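Local coordinates for Tol-Pal system protein TolB (Acinetobacter baumannii, PDB 7MX5) that is probably the periplasmic component of the Tol-Pal system, which takes part in outer-membrane invagination during cell division and helps maintain outer-membrane integrity, at residues T210-K213 with G214-G217; R286-G290 with N291-K295. All blocks are in the same frame, centred on the assembly; numbering follows the deposited sequence.

Contact 1: residues T210-K213 with G214-G217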
loop_
_atom_site.group_PDB
_atom_site.type_symbol
_atom_site.label_atom_id
_atom_site.label_comp_id
_atom_site.label_asym_id
_atom_site.label_seq_id
_atom_site.Cartn_x
_atom_site.Cartn_y
_atom_site.Cartn_z
ATOM N N THR A 210 7.672 12.645 -19.986
ATOM C CA THR A 210 9.018 12.927 -20.465
ATOM C C THR A 210 9.597 11.665 -21.088
ATOM O O THR A 210 9.155 10.548 -20.802
ATOM C CB THR A 210 9.931 13.438 -19.343
ATOM O OG1 THR A 210 11.134 13.971 -19.912
ATOM C CG2 THR A 210 10.283 12.315 -18.380
ATOM N N SER A 211 10.599 11.858 -21.947
ATOM C CA SER A 211 11.232 10.751 -22.655
ATOM C C SER A 211 12.530 11.189 -23.322
ATOM O O SER A 211 12.512 12.023 -24.233
ATOM C CB SER A 211 10.281 10.174 -23.705
ATOM O OG SER A 211 10.780 8.956 -24.231
ATOM N N PHE A 212 13.656 10.633 -22.886
ATOM C CA PHE A 212 14.942 10.919 -23.514
ATOM C C PHE A 212 15.890 9.755 -23.234
ATOM O O PHE A 212 15.474 8.688 -22.772
ATOM C CB PHE A 212 15.508 12.260 -23.035
ATOM C CG PHE A 212 15.404 12.475 -21.554
ATOM C CD1 PHE A 212 16.389 12.005 -20.703
ATOM C CD2 PHE A 212 14.327 13.157 -21.013
ATOM C CE1 PHE A 212 16.299 12.205 -19.342
ATOM C CE2 PHE A 212 14.231 13.360 -19.651
ATOM C CZ PHE A 212 15.218 12.883 -18.815
ATOM N N LYS A 213 17.177 9.972 -23.513
ATOM C CA LYS A 213 18.153 8.887 -23.504
ATOM C C LYS A 213 18.601 8.526 -22.091
ATOM O O LYS A 213 18.850 7.350 -21.801
ATOM C CB LYS A 213 19.358 9.272 -24.360
ATOM C CG LYS A 213 19.650 10.766 -24.362
ATOM C CD LYS A 213 20.837 11.111 -25.246
ATOM C CE LYS A 213 20.691 12.504 -25.838
ATOM N NZ LYS A 213 22.004 13.188 -25.997
ATOM N N GLY A 214 18.718 9.511 -21.209
ATOM C CA GLY A 214 19.230 9.278 -19.877
ATOM C C GLY A 214 18.193 9.054 -18.800
ATOM O O GLY A 214 18.551 9.013 -17.618
ATOM N N LEU A 215 16.924 8.899 -19.166
ATOM C CA LEU A 215 15.861 8.756 -18.178
ATOM C C LEU A 215 15.996 7.432 -17.437
ATOM O O LEU A 215 15.920 6.358 -18.045
ATOM C CB LEU A 215 14.499 8.849 -18.861
ATOM C CG LEU A 215 13.273 8.752 -17.950
ATOM C CD1 LEU A 215 13.266 9.885 -16.938
ATOM C CD2 LEU A 215 11.994 8.757 -18.774
ATOM N N ASN A 216 16.200 7.506 -16.121
ATOM C CA ASN A 216 16.181 6.320 -15.275
ATOM C C ASN A 216 14.774 5.992 -14.792
ATOM O O ASN A 216 14.398 4.816 -14.732
ATOM C CB ASN A 216 17.110 6.508 -14.072
ATOM C CG ASN A 216 18.575 6.444 -14.450
ATOM O OD1 ASN A 216 19.150 7.426 -14.921
ATOM N ND2 ASN A 216 19.189 5.285 -14.243
ATOM N N GLY A 217 13.991 7.011 -14.448
ATOM C CA GLY A 217 12.617 6.806 -14.038
ATOM C C GLY A 217 12.331 7.198 -12.603
ATOM O O GLY A 217 12.690 8.297 -12.169
#

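Contact 2: residues R286-G290 with N291-K295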
loop_
_atom_site.group_PDB
_atom_site.type_symbol
_atom_site.label_atom_id
_atom_site.label_comp_id
_atom_site.label_asym_id
_atom_site.label_seq_id
_atom_site.Cartn_x
_atom_site.Cartn_y
_atom_site.Cartn_z
ATOM N N ARG A 286 17.597 14.442 2.889
ATOM C CA ARG A 286 16.406 15.271 2.749
ATOM C C ARG A 286 16.797 16.591 2.103
ATOM O O ARG A 286 17.606 17.342 2.658
ATOM C CB ARG A 286 15.742 15.514 4.107
ATOM C CG ARG A 286 14.511 16.408 4.050
ATOM C CD ARG A 286 14.132 16.915 5.433
ATOM N NE ARG A 286 12.967 17.792 5.400
ATOM C CZ ARG A 286 13.026 19.115 5.329
ATOM N NH1 ARG A 286 14.183 19.754 5.276
ATOM N NH2 ARG A 286 11.895 19.814 5.308
ATOM N N TYR A 287 16.224 16.874 0.935
ATOM C CA TYR A 287 16.442 18.134 0.235
ATOM C C TYR A 287 15.308 19.091 0.575
ATOM O O TYR A 287 14.140 18.793 0.306
ATOM C CB TYR A 287 16.522 17.925 -1.277
ATOM C CG TYR A 287 16.710 19.210 -2.057
ATOM C CD1 TYR A 287 17.980 19.706 -2.321
ATOM C CD2 TYR A 287 15.617 19.935 -2.519
ATOM C CE1 TYR A 287 18.156 20.880 -3.028
ATOM C CE2 TYR A 287 15.784 21.109 -3.227
ATOM C CZ TYR A 287 17.055 21.578 -3.479
ATOM O OH TYR A 287 17.223 22.748 -4.183
ATOM N N ASP A 288 15.655 20.243 1.142
ATOM C CA ASP A 288 14.675 21.255 1.515
ATOM C C ASP A 288 14.415 22.173 0.326
ATOM O O ASP A 288 15.349 22.769 -0.221
ATOM C CB ASP A 288 15.169 22.057 2.717
ATOM C CG ASP A 288 14.083 22.914 3.333
ATOM O OD1 ASP A 288 13.022 22.363 3.693
ATOM O OD2 ASP A 288 14.289 24.139 3.454
ATOM N N PHE A 289 13.145 22.288 -0.073
ATOM C CA PHE A 289 12.794 23.188 -1.167
ATOM C C PHE A 289 13.036 24.645 -0.798
ATOM O O PHE A 289 13.389 25.453 -1.666
ATOM C CB PHE A 289 11.333 22.993 -1.572
ATOM C CG PHE A 289 11.076 21.737 -2.352
ATOM C CD1 PHE A 289 11.789 21.461 -3.505
ATOM C CD2 PHE A 289 10.109 20.836 -1.937
ATOM C CE1 PHE A 289 11.546 20.306 -4.227
ATOM C CE2 PHE A 289 9.861 19.680 -2.654
ATOM C CZ PHE A 289 10.582 19.416 -3.801
ATOM N N GLY A 290 12.852 24.999 0.472
ATOM C CA GLY A 290 12.959 26.376 0.912
ATOM C C GLY A 290 14.314 27.015 0.691
ATOM O O GLY A 290 14.412 28.056 0.034
ATOM N N ASN A 291 15.369 26.407 1.232
ATOM C CA ASN A 291 16.714 26.955 1.130
ATOM C C ASN A 291 17.639 26.129 0.248
ATOM O O ASN A 291 18.804 26.501 0.080
ATOM C CB ASN A 291 17.330 27.107 2.528
ATOM C CG ASN A 291 17.469 25.787 3.255
ATOM O OD1 ASN A 291 16.997 24.751 2.788
ATOM N ND2 ASN A 291 18.123 25.816 4.411
ATOM N N GLY A 292 17.157 25.024 -0.317
ATOM C CA GLY A 292 17.990 24.198 -1.167
ATOM C C GLY A 292 19.025 23.371 -0.442
ATOM O O GLY A 292 19.959 22.875 -1.079
ATOM N N SER A 293 18.891 23.203 0.870
ATOM C CA SER A 293 19.872 22.446 1.629
ATOM C C SER A 293 19.588 20.951 1.534
ATOM O O SER A 293 18.469 20.517 1.247
ATOM C CB SER A 293 19.875 22.871 3.097
ATOM O OG SER A 293 18.560 23.118 3.558
ATOM N N VAL A 294 20.628 20.161 1.786
ATOM C CA VAL A 294 20.531 18.709 1.850
ATOM C C VAL A 294 20.977 18.276 3.239
ATOM O O VAL A 294 22.024 18.717 3.726
ATOM C CB VAL A 294 21.382 18.030 0.761
ATOM C CG1 VAL A 294 21.565 16.552 1.071
ATOM C CG2 VAL A 294 20.739 18.216 -0.604
ATOM N N LYS A 295 20.176 17.425 3.877
ATOM C CA LYS A 295 20.443 16.968 5.232
ATOM C C LYS A 295 20.296 15.457 5.300
ATOM O O LYS A 295 19.362 14.889 4.727
ATOM C CB LYS A 295 19.496 17.634 6.235
ATOM C CG LYS A 295 19.755 17.260 7.681
ATOM C CD LYS A 295 18.453 17.145 8.454
ATOM C CE LYS A 295 17.764 18.494 8.571
ATOM N NZ LYS A 295 16.293 18.350 8.747
#

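Contact 1: residues T210-K213 with G214-G217
Between Thr210 and Leu215 the chain leaves strand 206-211, turns through Lys213 and Gly214, and enters strand 215-221, bringing the backbone of Gly214 and Leu215 alongside the Phe212 ring. The two segments share no hydrogen bond; the backbone is tied instead to its neighbours, Thr210 to Ile196 of strand 195-200 and Gly214 to Ser233, just past strand 227-232. Phe212 CG sits between its own backbone N and carbonyl carbon (chi1 45°), which lays the ring against the start of the next strand. Leu215 CB lies over one face of the ring, displaced toward the rim, in a CH-pi contact 4.1 Å from the Phe212 ring centroid and 22° off the normal. Near the plane of the ring, Gly214 N meets its edge, 3.4 Å from Phe212 CD1. The leucine branch reaches on to the earlier strand, Leu215 CD2 lying 4.0 Å from Thr210 CG2, while Leu215 CD1 also approaches Phe212 CZ. Phe230 of strand 227-232 touches both Phe212 and Leu215, and Ile196 touches Thr210 and Leu215. Just beyond, Asn216 and Gly217 both face Thr231 in a classic beta bulge. This is the passage from the fourth and last strand of one four-stranded propeller blade to the first strand of the next.

Contact 2: residues R286-G290 with N291-K295
Arg286 and Lys295 pair across a beta hairpin, joined by two backbone hydrogen bonds: Arg286 N to Lys295 O at 2.6 Å, in the carbonyl plane, and Lys295 N to Arg286 O at 2.8 Å, the donor tilted 27° from it. Their side chains share one face of the sheet. The arginine chain is extended from CG to NE and brings its guanidinium to Asp288 of its own strand, where Arg286 NH2 and Asp288 OD1 form a salt bridge of 3.2 Å. The lysine chain bends, leaving Lys295 NZ 4.3 Å from Arg286 NH1. On the opposite face Val294 CG2 meets the edge of the Tyr287 ring, in its plane, 3.6 Å from Tyr287 CD1. Asn291 shapes the turn: Asn291 OD1 accepts from Ser293 N at 3.1 Å, closing an Asx turn, although the N-H comes from above the amide plane. A nearly axial bond from Asp288 N to Ser293 O, 2.8 Å long, continues the pairing to the edge of the turn, and Asn291 N reaches Asp288 OD2 weakly. The aspartate therefore serves both strand and turn, and its negative charge probably offsets part of the repulsion between the two nearby cationic side chains.

How the contacts relate
Both contacts follow the chain as it reverses or passes between strands of the propeller, yet they do different jobs. Contact 1 is partly buried and connects two successive four-stranded sheets, 206-211 being the last strand of one and 215-221 the first of the next; contact 2 lies at the surface and joins the last two strands, 283-288 and 294-296, of a single sheet. Accordingly, apolar packing dominates the first, with its backbone bonded to other parts of the chain, whereas the second is knitted by its own backbone ladder and by charged and amide groups. Their centres are 24 Å apart and their nearest atoms about 14 Å, so they do not touch.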